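PDB 3K1T: glutamate--cysteine ligase GshA, which probably joins glutamate to cysteine as a gamma-glutamylcysteine synthetase, the first step of glutathione synthesis. Local coordinates for residues 340-345 and 358-363; 330-335 and 368-373; 47-52 and 59-64. All coordinates share one frame; numbering follows the deposited sequence.

Contact 1 (340-345 and 358-363); sequences AVAEPV and YRVHTS. With SO4 (sulfate ion), chain B.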
loop_
_atom_site.group_PDB
_atom_site.type_symbol
_atom_site.label_atom_id
_atom_site.label_comp_id
_atom_site.label_asym_id
_atom_site.label_seq_id
_atom_site.Cartn_x
_atom_site.Cartn_y
_atom_site.Cartn_z
ATOM N N ALA A 340 -33.245 3.546 -6.426
ATOM C CA ALA A 340 -32.311 4.446 -7.110
ATOM C C ALA A 340 -31.288 3.658 -7.920
ATOM O O ALA A 340 -30.639 2.763 -7.383
ATOM C CB ALA A 340 -31.570 5.339 -6.065
ATOM N N VAL A 341 -31.061 4.068 -9.168
ATOM C CA VAL A 341 -29.972 3.521 -9.978
ATOM C C VAL A 341 -28.607 3.924 -9.354
ATOM O O VAL A 341 -28.443 5.047 -8.825
ATOM C CB VAL A 341 -30.066 4.008 -11.398
ATOM C CG1 VAL A 341 -28.789 3.622 -12.209
ATOM C CG2 VAL A 341 -31.356 3.436 -12.036
ATOM N N ALA A 342 -27.662 3.004 -9.362
ATOM C CA ALA A 342 -26.327 3.244 -8.826
ATOM C C ALA A 342 -25.295 2.823 -9.859
ATOM O O ALA A 342 -25.552 1.906 -10.646
ATOM C CB ALA A 342 -26.129 2.457 -7.532
ATOM N N GLU A 343 -24.116 3.475 -9.861
ATOM C CA GLU A 343 -23.025 3.072 -10.719
ATOM C C GLU A 343 -21.684 3.390 -10.055
ATOM O O GLU A 343 -21.535 4.443 -9.449
ATOM C CB GLU A 343 -23.129 3.681 -12.130
ATOM C CG GLU A 343 -23.298 5.211 -12.214
ATOM C CD GLU A 343 -23.698 5.643 -13.602
ATOM O OE1 GLU A 343 -22.819 5.552 -14.497
ATOM O OE2 GLU A 343 -24.881 6.033 -13.810
ATOM N N PRO A 344 -20.720 2.466 -10.153
ATOM C CA PRO A 344 -19.496 2.597 -9.353
ATOM C C PRO A 344 -18.391 3.439 -9.987
ATOM O O PRO A 344 -18.258 3.522 -11.224
ATOM C CB PRO A 344 -18.998 1.137 -9.228
ATOM C CG PRO A 344 -19.470 0.533 -10.528
ATOM C CD PRO A 344 -20.850 1.114 -10.726
ATOM N N VAL A 345 -17.598 4.027 -9.091
ATOM C CA VAL A 345 -16.400 4.810 -9.408
ATOM C C VAL A 345 -15.226 4.194 -8.630
ATOM O O VAL A 345 -15.306 4.108 -7.403
ATOM C CB VAL A 345 -16.558 6.271 -8.923
ATOM C CG1 VAL A 345 -15.365 7.132 -9.402
ATOM C CG2 VAL A 345 -17.893 6.865 -9.361
ATOM N N TYR A 358 -20.160 4.448 -4.996
ATOM C CA TYR A 358 -21.239 4.491 -5.979
ATOM C C TYR A 358 -21.825 5.896 -6.146
ATOM O O TYR A 358 -22.013 6.610 -5.162
ATOM C CB TYR A 358 -22.377 3.587 -5.541
ATOM C CG TYR A 358 -22.157 2.102 -5.764
ATOM C CD1 TYR A 358 -22.395 1.547 -6.999
ATOM C CD2 TYR A 358 -21.754 1.258 -4.719
ATOM C CE1 TYR A 358 -22.270 0.177 -7.208
ATOM C CE2 TYR A 358 -21.627 -0.143 -4.931
ATOM C CZ TYR A 358 -21.890 -0.655 -6.177
ATOM O OH TYR A 358 -21.783 -2.028 -6.412
ATOM N N ARG A 359 -22.165 6.238 -7.378
ATOM C CA ARG A 359 -23.020 7.391 -7.663
ATOM C C ARG A 359 -24.458 6.866 -7.671
ATOM O O ARG A 359 -24.824 6.101 -8.561
ATOM C CB ARG A 359 -22.714 7.996 -9.025
ATOM C CG ARG A 359 -21.244 8.431 -9.251
ATOM C CD ARG A 359 -21.061 9.021 -10.639
ATOM N NE ARG A 359 -19.643 9.058 -11.028
ATOM C CZ ARG A 359 -18.736 9.913 -10.546
ATOM N NH1 ARG A 359 -19.103 10.869 -9.711
ATOM N NH2 ARG A 359 -17.454 9.822 -10.918
ATOM N N VAL A 360 -25.240 7.304 -6.692
ATOM C CA VAL A 360 -26.613 6.878 -6.525
ATOM C C VAL A 360 -27.465 8.006 -7.085
ATOM O O VAL A 360 -27.498 9.123 -6.540
ATOM C CB VAL A 360 -26.943 6.545 -5.037
ATOM C CG1 VAL A 360 -28.456 6.106 -4.850
ATOM C CG2 VAL A 360 -26.001 5.473 -4.453
ATOM N N HIS A 361 -28.101 7.735 -8.209
ATOM C CA HIS A 361 -28.891 8.746 -8.933
ATOM C C HIS A 361 -29.964 9.381 -8.050
ATOM O O HIS A 361 -30.698 8.683 -7.340
ATOM C CB HIS A 361 -29.601 8.146 -10.167
ATOM C CG HIS A 361 -28.688 7.711 -11.267
ATOM N ND1 HIS A 361 -29.078 7.724 -12.590
ATOM C CD2 HIS A 361 -27.447 7.172 -11.247
ATOM C CE1 HIS A 361 -28.120 7.208 -13.331
ATOM N NE2 HIS A 361 -27.099 6.912 -12.547
ATOM N N THR A 362 -30.056 10.714 -8.104
ATOM C CA THR A 362 -31.140 11.430 -7.420
ATOM C C THR A 362 -32.433 11.430 -8.243
ATOM O O THR A 362 -33.501 11.470 -7.678
ATOM C CB THR A 362 -30.749 12.883 -7.060
ATOM O OG1 THR A 362 -30.333 13.541 -8.243
ATOM C CG2 THR A 362 -29.589 12.920 -6.075
ATOM N N SER A 363 -32.352 11.397 -9.562
ATOM C CA SER A 363 -33.532 11.247 -10.395
ATOM C C SER A 363 -34.095 9.832 -10.284
ATOM O O SER A 363 -33.378 8.886 -9.921
ATOM C CB SER A 363 -33.222 11.538 -11.859
ATOM O OG SER A 363 -32.840 12.897 -12.035
HETATM S S SO4 B . -14.580 11.869 -9.936
HETATM O O1 SO4 B . -15.830 11.580 -9.270
HETATM O O2 SO4 B . -13.731 10.934 -9.266
HETATM O O3 SO4 B . -14.631 11.574 -11.350
HETATM O O4 SO4 B . -14.163 13.269 -9.695
HETATM O O HOH W 1 -32.680 6.230 -10.292
HETATM O O HOH W 2 -19.711 6.245 -11.820
#
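E343 and H361 meet on one face of the antiparallel beta hairpin formed by strands 340-349 and 352-361. H361 NE2 donates to E343 OE2 over 2.7 Å, and the bond uses the anti lone pair of that oxygen, the one away from OE1. E343 OE2 lies in the plane of the H361 ring, and the carboxylate is nearly coplanar with it (19°). Two bonds would fix the ring's orientation, NE2 to E343 and ND1 to E368, while R51 shares OE2 through a salt bridge. V341 runs beside H361 and lays CG1 over the centre of one ring face, 3.8 Å from the centroid, a CH-pi contact.

R359, on the same face, is extended from CG to NE; its guanidinium meets a sulfate ion edge-on, with NH2 2.9 Å from O1. V345 CG2 lies over one guanidinium face, 3.3 Å from R359 NE. E343 and R359 are a hydrogen-bonded pair, the bond from R359 N to E343 O measuring 2.8 Å. On the reverse face, P344 CD lies 3.9 Å from Y358 CE1, while Y358 OH bonds to E335. A340 CB meets V360 CG1 at 3.4 Å, closer than usual for two carbons.

Contact 2 (330-335 and 368-373); sequences GVYTFE and ENLNAP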
loop_
_atom_site.group_PDB
_atom_site.type_symbol
_atom_site.label_atom_id
_atom_site.label_comp_id
_atom_site.label_asym_id
_atom_site.label_seq_id
_atom_site.Cartn_x
_atom_site.Cartn_y
_atom_site.Cartn_z
ATOM N N GLY A 330 -23.813 2.958 -25.848
ATOM C CA GLY A 330 -24.240 3.204 -24.474
ATOM C C GLY A 330 -24.286 1.890 -23.705
ATOM O O GLY A 330 -24.629 0.857 -24.289
ATOM N N VAL A 331 -23.900 1.926 -22.429
ATOM C CA VAL A 331 -23.890 0.723 -21.556
ATOM C C VAL A 331 -24.887 0.975 -20.450
ATOM O O VAL A 331 -24.919 2.054 -19.873
ATOM C CB VAL A 331 -22.490 0.483 -20.978
ATOM C CG1 VAL A 331 -22.463 -0.819 -20.102
ATOM C CG2 VAL A 331 -21.450 0.407 -22.139
ATOM N N TYR A 332 -25.742 0.004 -20.183
ATOM C CA TYR A 332 -26.737 0.107 -19.113
ATOM C C TYR A 332 -26.076 -0.153 -17.781
ATOM O O TYR A 332 -25.077 -0.905 -17.698
ATOM C CB TYR A 332 -27.861 -0.922 -19.322
ATOM C CG TYR A 332 -28.821 -0.512 -20.407
ATOM C CD1 TYR A 332 -29.912 0.292 -20.120
ATOM C CD2 TYR A 332 -28.633 -0.939 -21.719
ATOM C CE1 TYR A 332 -30.794 0.699 -21.117
ATOM C CE2 TYR A 332 -29.507 -0.539 -22.735
ATOM C CZ TYR A 332 -30.584 0.291 -22.427
ATOM O OH TYR A 332 -31.470 0.686 -23.418
ATOM N N THR A 333 -26.602 0.475 -16.729
ATOM C CA THR A 333 -26.340 -0.008 -15.380
ATOM C C THR A 333 -27.651 -0.516 -14.778
ATOM O O THR A 333 -28.651 0.210 -14.774
ATOM C CB THR A 333 -25.732 1.028 -14.418
ATOM O OG1 THR A 333 -25.786 0.506 -13.054
ATOM C CG2 THR A 333 -26.463 2.414 -14.495
ATOM N N PHE A 334 -27.644 -1.752 -14.266
ATOM C CA PHE A 334 -28.823 -2.301 -13.587
ATOM C C PHE A 334 -28.615 -2.413 -12.088
ATOM O O PHE A 334 -29.454 -2.969 -11.393
ATOM C CB PHE A 334 -29.243 -3.648 -14.189
ATOM C CG PHE A 334 -29.613 -3.543 -15.627
ATOM C CD1 PHE A 334 -30.687 -2.770 -16.012
ATOM C CD2 PHE A 334 -28.840 -4.120 -16.597
ATOM C CE1 PHE A 334 -31.026 -2.630 -17.359
ATOM C CE2 PHE A 334 -29.172 -3.993 -17.940
ATOM C CZ PHE A 334 -30.272 -3.239 -18.317
ATOM N N GLU A 335 -27.538 -1.836 -11.563
ATOM C CA GLU A 335 -27.377 -1.812 -10.111
ATOM C C GLU A 335 -28.343 -0.767 -9.523
ATOM O O GLU A 335 -28.466 0.335 -10.069
ATOM C CB GLU A 335 -25.936 -1.488 -9.731
ATOM C CG GLU A 335 -24.937 -2.514 -10.221
ATOM C CD GLU A 335 -23.556 -2.336 -9.565
ATOM O OE1 GLU A 335 -23.415 -2.676 -8.370
ATOM O OE2 GLU A 335 -22.641 -1.814 -10.232
ATOM N N GLU A 368 -33.349 5.937 -16.004
ATOM C CA GLU A 368 -32.160 6.183 -15.200
ATOM C C GLU A 368 -31.106 5.079 -15.334
ATOM O O GLU A 368 -29.939 5.309 -15.010
ATOM C CB GLU A 368 -32.537 6.434 -13.734
ATOM C CG GLU A 368 -33.161 7.827 -13.522
ATOM C CD GLU A 368 -32.329 8.922 -14.111
ATOM O OE1 GLU A 368 -31.125 9.025 -13.794
ATOM O OE2 GLU A 368 -32.857 9.667 -14.954
ATOM N N ASN A 369 -31.494 3.900 -15.798
ATOM C CA ASN A 369 -30.520 2.849 -16.124
ATOM C C ASN A 369 -29.683 3.168 -17.377
ATOM O O ASN A 369 -28.687 2.495 -17.644
ATOM C CB ASN A 369 -31.162 1.456 -16.220
ATOM C CG ASN A 369 -32.224 1.342 -17.295
ATOM O OD1 ASN A 369 -32.327 2.193 -18.191
ATOM N ND2 ASN A 369 -33.069 0.282 -17.186
ATOM N N LEU A 370 -30.103 4.207 -18.119
ATOM C CA LEU A 370 -29.470 4.658 -19.363
ATOM C C LEU A 370 -28.808 6.032 -19.153
ATOM O O LEU A 370 -27.630 6.221 -19.456
ATOM C CB LEU A 370 -30.568 4.710 -20.452
ATOM C CG LEU A 370 -30.262 5.116 -21.875
ATOM C CD1 LEU A 370 -31.406 4.662 -22.864
ATOM C CD2 LEU A 370 -30.022 6.643 -21.949
ATOM N N ASN A 371 -29.578 6.985 -18.633
ATOM C CA ASN A 371 -29.115 8.394 -18.464
ATOM C C ASN A 371 -27.848 8.494 -17.610
ATOM O O ASN A 371 -27.749 7.871 -16.545
ATOM C CB ASN A 371 -30.220 9.256 -17.799
ATOM C CG ASN A 371 -31.525 9.371 -18.647
ATOM O OD1 ASN A 371 -31.497 9.270 -19.859
ATOM N ND2 ASN A 371 -32.666 9.574 -17.969
ATOM N N ALA A 372 -26.901 9.324 -18.046
ATOM C CA ALA A 372 -25.695 9.610 -17.261
ATOM C C ALA A 372 -26.147 10.530 -16.124
ATOM O O ALA A 372 -26.973 11.396 -16.354
ATOM C CB ALA A 372 -24.625 10.288 -18.143
ATOM N N PRO A 373 -25.672 10.319 -14.889
ATOM C CA PRO A 373 -26.209 11.118 -13.789
ATOM C C PRO A 373 -25.668 12.562 -13.706
ATOM O O PRO A 373 -26.280 13.412 -13.046
ATOM C CB PRO A 373 -25.766 10.337 -12.553
ATOM C CG PRO A 373 -24.510 9.702 -12.971
ATOM C CD PRO A 373 -24.789 9.264 -14.393
#
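T333 and N369 supply the one hydrogen bond joining these two loops: T333 N donates to N369 O at 3.0 Å, with the N-H in the carbonyl plane and an angle of 159° at the hydrogen. The same oxygen also takes a CA-H...O contact from Y332 CA at 3.4 Å.

The remaining contacts are van der Waals in kind and centre on the N369 amide. With CG placed between the backbone N and the carbonyl carbon (chi1 61°), the amide lies beside two rings, its plane nearly perpendicular to each. OD1 lies in the ring plane of Y332 at its edge, 3.6 Å from CE1, whereas ND2 approaches the edge of F334, 3.6 Å from its CE1. L370 adds an apolar touch, its CB 4.1 Å from Y332 CE1. N369 CB presses on T333 O, a buried carbonyl with no polar partner in the model.

Within 330-335, T333 OG1 accepts from E335 N, closing an ST turn, and also bonds to A342 O of strand 340-349. The pair sits at one end of the sheet: F334 is backbone-bonded to N52, and R51 of strand 45-52 reaches in with NH1 to V331 O and L370 O.

Contact 3 (47-52 and 59-64); sequences SVDLRN and PVDTNL. With SO4 (sulfate ion), chain B.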
loop_
_atom_site.group_PDB
_atom_site.type_symbol
_atom_site.label_atom_id
_atom_site.label_comp_id
_atom_site.label_asym_id
_atom_site.label_seq_id
_atom_site.Cartn_x
_atom_site.Cartn_y
_atom_site.Cartn_z
ATOM N N SER A 47 -9.515 8.164 -11.359
ATOM C CA SER A 47 -10.760 7.458 -11.075
ATOM C C SER A 47 -11.388 6.976 -12.368
ATOM O O SER A 47 -11.256 7.634 -13.430
ATOM C CB SER A 47 -11.751 8.316 -10.288
ATOM O OG SER A 47 -12.208 9.416 -11.025
ATOM N N VAL A 48 -12.039 5.808 -12.305
ATOM C CA VAL A 48 -12.694 5.256 -13.473
ATOM C C VAL A 48 -14.129 4.882 -13.115
ATOM O O VAL A 48 -14.348 4.158 -12.130
ATOM C CB VAL A 48 -11.933 4.008 -14.028
ATOM C CG1 VAL A 48 -12.729 3.333 -15.161
ATOM C CG2 VAL A 48 -10.532 4.402 -14.515
ATOM N N ASP A 49 -15.074 5.412 -13.888
ATOM C CA ASP A 49 -16.495 5.093 -13.789
ATOM C C ASP A 49 -16.766 3.825 -14.598
ATOM O O ASP A 49 -16.398 3.763 -15.787
ATOM C CB ASP A 49 -17.370 6.177 -14.414
ATOM C CG ASP A 49 -17.338 7.519 -13.668
ATOM O OD1 ASP A 49 -16.589 7.673 -12.687
ATOM O OD2 ASP A 49 -18.104 8.441 -14.080
ATOM N N LEU A 50 -17.430 2.841 -13.970
ATOM C CA LEU A 50 -17.857 1.639 -14.656
ATOM C C LEU A 50 -19.384 1.544 -14.704
ATOM O O LEU A 50 -20.074 2.150 -13.885
ATOM C CB LEU A 50 -17.344 0.398 -13.926
ATOM C CG LEU A 50 -15.839 0.274 -13.635
ATOM C CD1 LEU A 50 -15.598 -1.023 -12.789
ATOM C CD2 LEU A 50 -15.021 0.295 -14.945
ATOM N N ARG A 51 -19.876 0.749 -15.652
ATOM C CA ARG A 51 -21.258 0.289 -15.667
ATOM C C ARG A 51 -21.325 -1.229 -15.800
ATOM O O ARG A 51 -20.677 -1.829 -16.665
ATOM C CB ARG A 51 -22.099 0.978 -16.730
ATOM C CG ARG A 51 -22.415 2.425 -16.355
ATOM C CD ARG A 51 -23.441 3.010 -17.308
ATOM N NE ARG A 51 -24.057 4.184 -16.726
ATOM C CZ ARG A 51 -25.092 4.823 -17.243
ATOM N NH1 ARG A 51 -25.602 4.427 -18.392
ATOM N NH2 ARG A 51 -25.606 5.883 -16.599
ATOM N N ASN A 52 -22.096 -1.815 -14.887
ATOM C CA ASN A 52 -22.380 -3.256 -14.871
ATOM C C ASN A 52 -23.808 -3.450 -15.425
ATOM O O ASN A 52 -24.802 -3.111 -14.776
ATOM C CB ASN A 52 -22.260 -3.743 -13.435
ATOM C CG ASN A 52 -22.415 -5.244 -13.310
ATOM O OD1 ASN A 52 -22.825 -5.903 -14.255
ATOM N ND2 ASN A 52 -22.123 -5.782 -12.131
ATOM N N PRO A 59 -15.795 0.334 -18.721
ATOM C CA PRO A 59 -15.542 1.688 -18.274
ATOM C C PRO A 59 -16.191 2.717 -19.187
ATOM O O PRO A 59 -16.198 2.547 -20.426
ATOM C CB PRO A 59 -14.008 1.788 -18.321
ATOM C CG PRO A 59 -13.637 0.906 -19.488
ATOM C CD PRO A 59 -14.662 -0.223 -19.498
ATOM N N VAL A 60 -16.738 3.765 -18.581
ATOM C CA VAL A 60 -17.416 4.819 -19.314
ATOM C C VAL A 60 -16.836 6.217 -19.111
ATOM O O VAL A 60 -17.289 7.162 -19.783
ATOM C CB VAL A 60 -18.919 4.850 -19.022
ATOM C CG1 VAL A 60 -19.580 3.522 -19.466
ATOM C CG2 VAL A 60 -19.184 5.168 -17.515
ATOM N N ASP A 61 -15.879 6.370 -18.186
ATOM C CA ASP A 61 -15.150 7.635 -18.004
ATOM C C ASP A 61 -13.861 7.378 -17.215
ATOM O O ASP A 61 -13.856 6.574 -16.240
ATOM C CB ASP A 61 -15.994 8.653 -17.208
ATOM C CG ASP A 61 -15.250 9.995 -16.967
ATOM O OD1 ASP A 61 -15.288 10.781 -17.920
ATOM O OD2 ASP A 61 -14.655 10.238 -15.851
ATOM N N THR A 62 -12.789 8.037 -17.624
ATOM C CA THR A 62 -11.510 8.005 -16.911
ATOM C C THR A 62 -11.164 9.449 -16.566
ATOM O O THR A 62 -11.170 10.338 -17.463
ATOM C CB THR A 62 -10.408 7.401 -17.751
ATOM O OG1 THR A 62 -10.788 6.058 -18.111
ATOM C CG2 THR A 62 -9.063 7.327 -16.969
ATOM N N ASN A 63 -10.907 9.697 -15.288
ATOM C CA ASN A 63 -10.592 11.043 -14.824
ATOM C C ASN A 63 -9.195 11.043 -14.183
ATOM O O ASN A 63 -8.962 10.392 -13.181
ATOM C CB ASN A 63 -11.683 11.466 -13.854
ATOM C CG ASN A 63 -11.550 12.943 -13.375
ATOM O OD1 ASN A 63 -10.653 13.684 -13.788
ATOM N ND2 ASN A 63 -12.455 13.337 -12.486
ATOM N N LEU A 64 -8.274 11.801 -14.750
ATOM C CA LEU A 64 -6.917 11.933 -14.173
ATOM C C LEU A 64 -6.793 13.039 -13.127
ATOM O O LEU A 64 -5.683 13.306 -12.625
ATOM C CB LEU A 64 -5.906 12.160 -15.295
ATOM C CG LEU A 64 -5.778 11.041 -16.314
ATOM C CD1 LEU A 64 -4.775 11.441 -17.392
ATOM C CD2 LEU A 64 -5.405 9.731 -15.637
HETATM S S SO4 B . -14.580 11.869 -9.936
HETATM O O1 SO4 B . -15.830 11.580 -9.270
HETATM O O2 SO4 B . -13.731 10.934 -9.266
HETATM O O3 SO4 B . -14.631 11.574 -11.350
HETATM O O4 SO4 B . -14.163 13.269 -9.695
HETATM O O HOH W 3 -14.214 8.961 -13.228
#
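S47 and N63 face the same way from neighbouring strands of an antiparallel beta hairpin, and both hold the sulfate ion. S47 OG donates to sulfate O2 at 2.8 Å, and N63 ND2 to O3 at 3.0 Å along a nearly straight bond of 172°. The serine hydroxyl is placed there by chi1 66°, which sets OG between its backbone N and carbonyl carbon. N63 CG is anti to the backbone N, and its other amide atom, OD1, accepts from F65 N, which fixes which end of the amide faces the ion. Beneath them the two residues are a hydrogen-bonded pair, with N63 N donating to S47 O at 2.8 Å.

Farther along the same face come D49 and D61, side by side, with their OD2 atoms 4.3 Å apart. D49 N donates to D61 O, and V60 N donates to D49 O, so that V60 and D61 both stand opposite D49: a classic beta bulge, which shifts the register by one residue. The face of V48, L50, P59 and T62 is largely apolar. There P59 CB is flanked by V48 CG1 at 3.7 Å and L50 CD2 at 3.8 Å, and helix 398-421 packs against these three.

Outside the hairpin, R359 positions D49 through a salt bridge to OD1, and G67 N adds to the grip on the ion. A water lies within hydrogen-bonding distance of S47 OG, D49 OD1 and D61 OD2, all acceptors, so it cannot serve all three at once. The sulfate, like a glycerol bonded to D49 OD2, probably came from the crystallisation liquor. Its neutral and cationic donors beside two close carboxylates, whose repulsion R359, water and glycerol probably ease, are consistent with a polar pocket able to accept an anion.

Contacts 1 and 3 are hairpins of one antiparallel sheet, joined where strands 340-349 and 45-52 pair; contact 2 joins two irregular loops near that sheet, and contact 1 is nested along the chain within the loop it closes. Contacts 1 and 2 are buried, although farther from the centre of the chain than the only partly buried contact 3. Backbone pairing dominates both hairpins, regular in contact 1 and broken by a bulge in contact 3, whereas a single backbone bond and an amide beside two aromatic rings join the loops. R51 of contact 3 reaches into both others. Contacts 1 and 3 also share the sulfate, bound on their polar, charged faces, while contact 2 brings no charged group across.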